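Side-chain contacts in acetyltransferase (PDB 7BYY), which acetylates aminoacyl-tRNAs, probably with acetyl-CoA as donor and glycyl-tRNA among the acceptors, as the toxin of a toxin-antitoxin system: residues A[38-42]-A[43-47]; A[107-111]-A[112-116]; A[122-125]-A[126-129]. The protein carries 1 engineered substitution. All coordinates share one frame; numbering follows the deposited sequence.

Interactions 2 and 3 share helix 114-132: interaction 2 forms the turn that leads into it, and interaction 3 lies further along, with centres about 21 Å apart. Interaction 1 belongs to a separate helix, 35-50, about 20 Å from interaction 2 between centres. Interactions 1 and 3 are partly buried, each turning apolar groups toward the sheet, whereas interaction 2 is a surface contact in which Y109 is the buried member. The chemistry follows the place. Interaction 3 has four successive helical bonds, one of them weak, and a CH-pi contact, interaction 1 has two such bonds in a distorted helix, and interaction 2 joins its segments by van der Waals contacts of rings and a guanidinium.

Interaction 1. Residues A[38-42]-A[43-47]; sequences DKFVR and ASLKK
The F40 ring has the next turn of backbone over one of its faces: CA of L45 and C of S44 lie there, with L45 CA 4.1 Å from F40 CE1. The S44 hydroxyl meets the CD2 and CE2 side of the ring, OG of S44 being 3.6 Å from CE2 of F40. Across the ring from CE2, but to the same side of its plane, F40 CE1 is 3.9 Å from L45 CD1, and the two side chains cross at about a right angle. With chi1 at 173°, CG of F40 lies opposite the backbone N and beside the carbonyl carbon, which carries the ring toward 43-47 although CB points away from them. The second flat group, the R42 guanidinium, has C of D38 at its edge and in its plane; R42 NH2 forms a long salt bridge of 3.7 Å to D38 OD2.

L45 divides its methyls between two partners. CD1 serves F40, while L45 CD2 lies 3.9 Å from V41 CG1, the leucine and valine side chains running side by side in the same direction.

Two backbone bonds link the segments, A43 N to K39 O at 3.2 Å and S44 N to F40 O at 2.8 Å. L45 N is also close to F40 O, but at a poor angle for a bond. These features accompany a wider pi-type turn at 40-42 and a kink where N of K46 and K47 lacks a bond to the preceding turn; the two short axes diverge by 50°.

Within the GNAT fold, helix 35-50 packs V41 on L67 and I70 and F40 on T72, all of strand 67-79. L45 touches Y18 and Q27 in flanking loops, and D38 OD1 accepts a hydrogen bond from C32 N.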
loop_
_atom_site.group_PDB
_atom_site.type_symbol
_atom_site.label_atom_id
_atom_site.label_comp_id
_atom_site.label_asym_id
_atom_site.label_seq_id
_atom_site.Cartn_x
_atom_site.Cartn_y
_atom_site.Cartn_z
ATOM N N ASP A 38 -9.143 -8.247 -21.806
ATOM C CA ASP A 38 -10.492 -8.706 -22.129
ATOM C C ASP A 38 -10.857 -9.948 -21.330
ATOM O O ASP A 38 -11.885 -9.984 -20.645
ATOM C CB ASP A 38 -10.610 -8.992 -23.626
ATOM C CG ASP A 38 -10.797 -7.739 -24.451
ATOM O OD1 ASP A 38 -10.920 -6.646 -23.862
ATOM O OD2 ASP A 38 -10.834 -7.852 -25.695
ATOM N N LYS A 39 -10.026 -10.989 -21.419
ATOM C CA LYS A 39 -10.321 -12.235 -20.725
ATOM C C LYS A 39 -10.274 -12.083 -19.209
ATOM O O LYS A 39 -10.932 -12.855 -18.503
ATOM C CB LYS A 39 -9.350 -13.327 -21.177
ATOM C CG LYS A 39 -9.893 -14.740 -21.008
ATOM C CD LYS A 39 -11.272 -14.886 -21.646
ATOM C CE LYS A 39 -11.844 -16.282 -21.433
ATOM N NZ LYS A 39 -11.236 -17.291 -22.348
ATOM N N PHE A 40 -9.523 -11.106 -18.693
ATOM C CA PHE A 40 -9.468 -10.908 -17.249
ATOM C C PHE A 40 -10.796 -10.391 -16.715
ATOM O O PHE A 40 -11.330 -10.917 -15.733
ATOM C CB PHE A 40 -8.343 -9.941 -16.885
ATOM C CG PHE A 40 -8.321 -9.566 -15.430
ATOM C CD1 PHE A 40 -8.945 -8.412 -14.986
ATOM C CD2 PHE A 40 -7.685 -10.376 -14.505
ATOM C CE1 PHE A 40 -8.931 -8.070 -13.644
ATOM C CE2 PHE A 40 -7.666 -10.039 -13.162
ATOM C CZ PHE A 40 -8.289 -8.884 -12.731
ATOM N N VAL A 41 -11.335 -9.347 -17.346
ATOM C CA VAL A 41 -12.579 -8.752 -16.874
ATOM C C VAL A 41 -13.737 -9.728 -17.039
ATOM O O VAL A 41 -14.601 -9.839 -16.159
ATOM C CB VAL A 41 -12.845 -7.426 -17.612
ATOM C CG1 VAL A 41 -14.101 -6.754 -17.077
ATOM C CG2 VAL A 41 -11.642 -6.501 -17.498
ATOM N N ARG A 42 -13.771 -10.457 -18.157
ATOM C CA ARG A 42 -14.896 -11.352 -18.408
ATOM C C ARG A 42 -14.957 -12.474 -17.381
ATOM O O ARG A 42 -16.027 -12.758 -16.830
ATOM C CB ARG A 42 -14.803 -11.938 -19.815
ATOM C CG ARG A 42 -14.934 -10.928 -20.927
ATOM C CD ARG A 42 -14.902 -11.631 -22.274
ATOM N NE ARG A 42 -14.142 -10.885 -23.270
ATOM C CZ ARG A 42 -14.493 -10.786 -24.548
ATOM N NH1 ARG A 42 -15.595 -11.383 -24.977
ATOM N NH2 ARG A 42 -13.750 -10.078 -25.390
ATOM N N ALA A 43 -13.821 -13.107 -17.093
ATOM C CA ALA A 43 -13.799 -14.351 -16.336
ATOM C C ALA A 43 -13.172 -14.247 -14.952
ATOM O O ALA A 43 -13.567 -15.001 -14.060
ATOM C CB ALA A 43 -13.054 -15.435 -17.126
ATOM N N SER A 44 -12.207 -13.352 -14.741
ATOM C CA SER A 44 -11.403 -13.374 -13.526
ATOM C C SER A 44 -11.533 -12.135 -12.653
ATOM O O SER A 44 -10.914 -12.090 -11.583
ATOM C CB SER A 44 -9.924 -13.576 -13.881
ATOM O OG SER A 44 -9.092 -13.311 -12.764
ATOM N N LEU A 45 -12.310 -11.132 -13.064
ATOM C CA LEU A 45 -12.351 -9.882 -12.310
ATOM C C LEU A 45 -12.999 -10.073 -10.944
ATOM O O LEU A 45 -12.512 -9.538 -9.939
ATOM C CB LEU A 45 -13.092 -8.812 -13.110
ATOM C CG LEU A 45 -13.463 -7.546 -12.333
ATOM C CD1 LEU A 45 -12.218 -6.768 -11.915
ATOM C CD2 LEU A 45 -14.408 -6.673 -13.141
ATOM N N LYS A 46 -14.092 -10.837 -10.886
ATOM C CA LYS A 46 -14.832 -10.992 -9.637
ATOM C C LYS A 46 -13.996 -11.694 -8.572
ATOM O O LYS A 46 -13.987 -11.282 -7.406
ATOM C CB LYS A 46 -16.126 -11.766 -9.892
ATOM C CG LYS A 46 -17.191 -10.992 -10.651
ATOM C CD LYS A 46 -18.522 -11.715 -10.589
ATOM C CE LYS A 46 -19.690 -10.757 -10.753
ATOM N NZ LYS A 46 -20.978 -11.366 -10.298
ATOM N N LYS A 47 -13.283 -12.753 -8.953
ATOM C CA LYS A 47 -12.562 -13.546 -7.967
ATOM C C LYS A 47 -11.257 -12.898 -7.538
ATOM O O LYS A 47 -10.770 -13.173 -6.436
ATOM C CB LYS A 47 -12.293 -14.936 -8.522
ATOM C CG LYS A 47 -13.405 -15.422 -9.416
ATOM C CD LYS A 47 -12.912 -16.529 -10.325
ATOM C CE LYS A 47 -13.634 -17.827 -9.988
ATOM N NZ LYS A 47 -13.455 -18.901 -10.982
#

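Interaction 2. Residues A[107-111]-A[112-116]; sequences RKYQK and RGFDQ. Engineered in segment 112-116: D115 (natural residue Gly).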
loop_
_atom_site.group_PDB
_atom_site.type_symbol
_atom_site.label_atom_id
_atom_site.label_comp_id
_atom_site.label_asym_id
_atom_site.label_seq_id
_atom_site.Cartn_x
_atom_site.Cartn_y
_atom_site.Cartn_z
ATOM N N ARG A 107 -13.986 -0.551 -26.490
ATOM C CA ARG A 107 -13.635 0.001 -27.796
ATOM C C ARG A 107 -14.668 1.007 -28.287
ATOM O O ARG A 107 -14.314 1.997 -28.938
ATOM C CB ARG A 107 -13.460 -1.127 -28.812
ATOM C CG ARG A 107 -12.086 -1.776 -28.779
ATOM C CD ARG A 107 -11.763 -2.437 -30.103
ATOM N NE ARG A 107 -12.788 -3.406 -30.475
ATOM C CZ ARG A 107 -13.185 -3.629 -31.722
ATOM N NH1 ARG A 107 -12.644 -2.952 -32.726
ATOM N NH2 ARG A 107 -14.126 -4.531 -31.965
ATOM N N LYS A 108 -15.946 0.779 -27.990
ATOM C CA LYS A 108 -16.974 1.701 -28.456
ATOM C C LYS A 108 -17.013 3.002 -27.662
ATOM O O LYS A 108 -17.860 3.854 -27.950
ATOM C CB LYS A 108 -18.349 1.028 -28.431
ATOM C CG LYS A 108 -18.889 0.702 -27.056
ATOM C CD LYS A 108 -20.394 0.502 -27.123
ATOM C CE LYS A 108 -20.836 -0.664 -26.264
ATOM N NZ LYS A 108 -22.306 -0.893 -26.361
ATOM N N TYR A 109 -16.127 3.174 -26.677
ATOM C CA TYR A 109 -15.952 4.443 -25.984
ATOM C C TYR A 109 -14.562 5.030 -26.166
ATOM O O TYR A 109 -14.282 6.101 -25.616
ATOM C CB TYR A 109 -16.223 4.293 -24.481
ATOM C CG TYR A 109 -17.498 3.567 -24.135
ATOM C CD1 TYR A 109 -17.506 2.192 -23.957
ATOM C CD2 TYR A 109 -18.692 4.259 -23.965
ATOM C CE1 TYR A 109 -18.664 1.520 -23.632
ATOM C CE2 TYR A 109 -19.859 3.595 -23.638
ATOM C CZ TYR A 109 -19.836 2.226 -23.475
ATOM O OH TYR A 109 -20.989 1.557 -23.154
ATOM N N GLN A 110 -13.681 4.360 -26.904
ATOM C CA GLN A 110 -12.320 4.844 -27.068
ATOM C C GLN A 110 -12.302 6.121 -27.908
ATOM O O GLN A 110 -13.318 6.553 -28.461
ATOM C CB GLN A 110 -11.442 3.766 -27.704
ATOM C CG GLN A 110 -11.175 2.575 -26.795
ATOM C CD GLN A 110 -10.339 1.499 -27.463
ATOM O OE1 GLN A 110 -9.966 1.623 -28.630
ATOM N NE2 GLN A 110 -10.044 0.434 -26.725
ATOM N N LYS A 111 -11.115 6.728 -27.989
ATOM C CA LYS A 111 -10.903 7.979 -28.719
ATOM C C LYS A 111 -11.801 9.100 -28.199
ATOM O O LYS A 111 -12.190 9.997 -28.950
ATOM C CB LYS A 111 -11.107 7.788 -30.226
ATOM C CG LYS A 111 -9.889 7.253 -30.957
ATOM C CD LYS A 111 -10.221 6.887 -32.395
ATOM C CE LYS A 111 -8.962 6.739 -33.242
ATOM N NZ LYS A 111 -8.384 8.059 -33.639
ATOM N N ARG A 112 -12.134 9.065 -26.905
ATOM C CA ARG A 112 -13.036 10.061 -26.343
ATOM C C ARG A 112 -12.573 10.596 -24.992
ATOM O O ARG A 112 -13.352 11.281 -24.318
ATOM C CB ARG A 112 -14.452 9.485 -26.215
ATOM C CG ARG A 112 -15.288 9.624 -27.476
ATOM C CD ARG A 112 -16.750 9.860 -27.143
ATOM N NE ARG A 112 -17.493 8.606 -27.045
ATOM C CZ ARG A 112 -18.592 8.440 -26.314
ATOM N NH1 ARG A 112 -19.081 9.451 -25.607
ATOM N NH2 ARG A 112 -19.199 7.260 -26.289
ATOM N N GLY A 113 -11.342 10.313 -24.576
ATOM C CA GLY A 113 -10.808 10.850 -23.346
ATOM C C GLY A 113 -11.107 10.044 -22.101
ATOM O O GLY A 113 -10.610 10.396 -21.023
ATOM N N PHE A 114 -11.908 8.980 -22.205
ATOM C CA PHE A 114 -12.150 8.123 -21.052
ATOM C C PHE A 114 -10.900 7.362 -20.633
ATOM O O PHE A 114 -10.854 6.838 -19.514
ATOM C CB PHE A 114 -13.289 7.150 -21.352
ATOM C CG PHE A 114 -14.625 7.815 -21.502
ATOM C CD1 PHE A 114 -15.030 8.792 -20.605
ATOM C CD2 PHE A 114 -15.475 7.469 -22.538
ATOM C CE1 PHE A 114 -16.261 9.410 -20.736
ATOM C CE2 PHE A 114 -16.707 8.082 -22.677
ATOM C CZ PHE A 114 -17.100 9.056 -21.773
ATOM N N ASP A 115 -9.894 7.284 -21.510
ATOM C CA ASP A 115 -8.586 6.774 -21.111
ATOM C C ASP A 115 -8.030 7.570 -19.933
ATOM O O ASP A 115 -7.560 6.996 -18.944
ATOM C CB ASP A 115 -7.622 6.832 -22.299
ATOM C CG ASP A 115 -7.818 5.687 -23.280
ATOM O OD1 ASP A 115 -8.879 5.636 -23.941
ATOM O OD2 ASP A 115 -6.897 4.847 -23.404
ATOM N N GLN A 116 -8.092 8.903 -20.021
ATOM C CA GLN A 116 -7.505 9.768 -19.004
ATOM C C GLN A 116 -8.441 9.988 -17.822
ATOM O O GLN A 116 -7.971 10.161 -16.691
ATOM C CB GLN A 116 -7.114 11.112 -19.627
ATOM C CG GLN A 116 -6.416 12.078 -18.679
ATOM C CD GLN A 116 -6.114 13.425 -19.319
ATOM O OE1 GLN A 116 -5.870 13.515 -20.523
ATOM N NE2 GLN A 116 -6.128 14.481 -18.511
#
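Y109, R112 and F114 meet in the turn between strand 94-105 and helix 114-132, the central strand-to-helix connection of the GNAT fold. F114 turns the edge of its ring to the Y109 backbone, with F114 CD2 3.6 Å from Y109 O, near the ring plane. The same F114 CD2 is 3.8 Å from Y109 CB, an apolar contact. R112 folds back over the turn, its chain bent at chi2 and chi3, and places R112 CB 3.4 Å from Y109 O. Its guanidinium then reaches the tyrosine obliquely: R112 NH2 is 3.8 Å from Y109 CD2, the two planes being 33° apart. One face of this guanidinium receives F114 CE2, which stands 4.0 Å from its plane and off centre, while K108 O lies at its edge.

The sequence from Q110 matches the Q-x-x-G-x-G motif with which GNAT enzymes typically bind the acetyl-CoA pyrophosphate through backbone amides; its last glycine is replaced here by the engineered D115. G113, the remaining glycine, is the N-cap, and its positive phi of 87° is a backbone setting that glycine adopts readily. Q116 N makes a weak bond to G113 O at the start of the helix.

Elsewhere, Y109 and F114 both touch I68 of strand 67-79, K108 NZ forms a salt bridge with E66 OE1, and Q110 NE2 donates to V105 O.

Interaction 3. Residues A[122-125]-A[126-129]; sequences FFEH and VKII
V126 meets F122 twice, through its amide and through one methyl. V126 N donates to F122 O at 2.9 Å, while CG2, anti to the carbonyl carbon and beside its own N, sits over one face of the phenylalanine ring. This is a CH-pi contact, V126 CG2 lying 3.7 Å from the F122 ring centroid and 20° off the normal. The next helical bonds are K127 N to F123 O at 3.0 Å and I129 N to H125 O, also 3.0 Å, with an N-H...O angle of 160°; I128 N to E124 O, at 3.3 Å, is weak. All four amides of 126-129 thus find a carbonyl one turn back.

The known partners of E124 OE1, H125 NE2 and K127 NZ lie outside the two segments. E124 and K127 lie side by side, with E124 OE2 3.9 Å from K127 CD, yet their charged ends do not pair: E124 OE1 bonds to NE2 of H185, from the C-terminal His-tag, and K127 NZ to Q131 OE1. H125 NE2 donates to A132 O of the second subunit, while H125 CD2 touches I129 CD1 at 3.7 Å.

In the beta-alpha-beta unit 94-105, 114-132, 137-142, F122 packs on V98, L100 and V138, and V126 touches V138. F73 of strand 67-79 meets F122 and H125, helix 174-187 flanks F123, E124 and K127, and I129 reaches L133 of the second subunit.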
loop_
_atom_site.group_PDB
_atom_site.type_symbol
_atom_site.label_atom_id
_atom_site.label_comp_id
_atom_site.label_asym_id
_atom_site.label_seq_id
_atom_site.Cartn_x
_atom_site.Cartn_y
_atom_site.Cartn_z
ATOM N N PHE A 122 -8.039 7.265 -10.868
ATOM C CA PHE A 122 -7.075 6.396 -10.205
ATOM C C PHE A 122 -6.047 7.211 -9.428
ATOM O O PHE A 122 -5.622 6.808 -8.340
ATOM C CB PHE A 122 -6.392 5.500 -11.237
ATOM C CG PHE A 122 -5.186 4.780 -10.715
ATOM C CD1 PHE A 122 -5.326 3.712 -9.841
ATOM C CD2 PHE A 122 -3.912 5.163 -11.101
ATOM C CE1 PHE A 122 -4.216 3.044 -9.360
ATOM C CE2 PHE A 122 -2.800 4.502 -10.623
ATOM C CZ PHE A 122 -2.952 3.439 -9.753
ATOM N N PHE A 123 -5.640 8.360 -9.972
ATOM C CA PHE A 123 -4.719 9.234 -9.253
ATOM C C PHE A 123 -5.338 9.736 -7.955
ATOM O O PHE A 123 -4.654 9.837 -6.929
ATOM C CB PHE A 123 -4.309 10.413 -10.138
ATOM C CG PHE A 123 -3.282 10.065 -11.177
ATOM C CD1 PHE A 123 -2.711 8.801 -11.215
ATOM C CD2 PHE A 123 -2.886 11.001 -12.120
ATOM C CE1 PHE A 123 -1.763 8.480 -12.172
ATOM C CE2 PHE A 123 -1.939 10.685 -13.079
ATOM C CZ PHE A 123 -1.377 9.423 -13.105
ATOM N N GLU A 124 -6.633 10.057 -7.980
ATOM C CA GLU A 124 -7.303 10.485 -6.759
ATOM C C GLU A 124 -7.340 9.369 -5.726
ATOM O O GLU A 124 -7.250 9.633 -4.521
ATOM C CB GLU A 124 -8.719 10.964 -7.073
ATOM C CG GLU A 124 -9.324 11.827 -5.984
ATOM C CD GLU A 124 -8.760 13.234 -5.987
ATOM O OE1 GLU A 124 -8.795 13.882 -7.057
ATOM O OE2 GLU A 124 -8.284 13.692 -4.923
ATOM N N HIS A 125 -7.467 8.119 -6.174
ATOM C CA HIS A 125 -7.434 7.002 -5.242
ATOM C C HIS A 125 -6.025 6.754 -4.718
ATOM O O HIS A 125 -5.858 6.363 -3.555
ATOM C CB HIS A 125 -7.982 5.743 -5.908
ATOM C CG HIS A 125 -8.364 4.670 -4.940
ATOM N ND1 HIS A 125 -9.479 4.758 -4.135
ATOM C CD2 HIS A 125 -7.772 3.491 -4.637
ATOM C CE1 HIS A 125 -9.563 3.674 -3.385
ATOM N NE2 HIS A 125 -8.538 2.889 -3.669
ATOM N N VAL A 126 -5.009 6.973 -5.557
ATOM C CA VAL A 126 -3.626 6.853 -5.104
ATOM C C VAL A 126 -3.339 7.866 -4.003
ATOM O O VAL A 126 -2.629 7.569 -3.034
ATOM C CB VAL A 126 -2.661 7.013 -6.293
ATOM C CG1 VAL A 126 -1.226 7.129 -5.807
ATOM C CG2 VAL A 126 -2.800 5.839 -7.241
ATOM N N LYS A 127 -3.899 9.074 -4.127
ATOM C CA LYS A 127 -3.737 10.073 -3.077
ATOM C C LYS A 127 -4.308 9.575 -1.755
ATOM O O LYS A 127 -3.694 9.757 -0.696
ATOM C CB LYS A 127 -4.403 11.384 -3.496
ATOM C CG LYS A 127 -4.328 12.505 -2.466
ATOM C CD LYS A 127 -4.800 13.818 -3.069
ATOM C CE LYS A 127 -5.261 14.798 -2.000
ATOM N NZ LYS A 127 -4.212 15.034 -0.964
ATOM N N ILE A 128 -5.480 8.935 -1.798
ATOM C CA ILE A 128 -6.047 8.337 -0.592
ATOM C C ILE A 128 -5.089 7.298 -0.024
ATOM O O ILE A 128 -4.810 7.269 1.181
ATOM C CB ILE A 128 -7.426 7.722 -0.892
ATOM C CG1 ILE A 128 -8.405 8.798 -1.372
ATOM C CG2 ILE A 128 -7.957 6.973 0.330
ATOM C CD1 ILE A 128 -9.296 9.358 -0.285
ATOM N N ILE A 129 -4.565 6.429 -0.892
ATOM C CA ILE A 129 -3.648 5.389 -0.438
ATOM C C ILE A 129 -2.410 6.010 0.193
ATOM O O ILE A 129 -1.905 5.527 1.215
ATOM C CB ILE A 129 -3.287 4.460 -1.611
ATOM C CG1 ILE A 129 -4.538 3.711 -2.081
ATOM C CG2 ILE A 129 -2.171 3.508 -1.215
ATOM C CD1 ILE A 129 -4.347 2.922 -3.354
#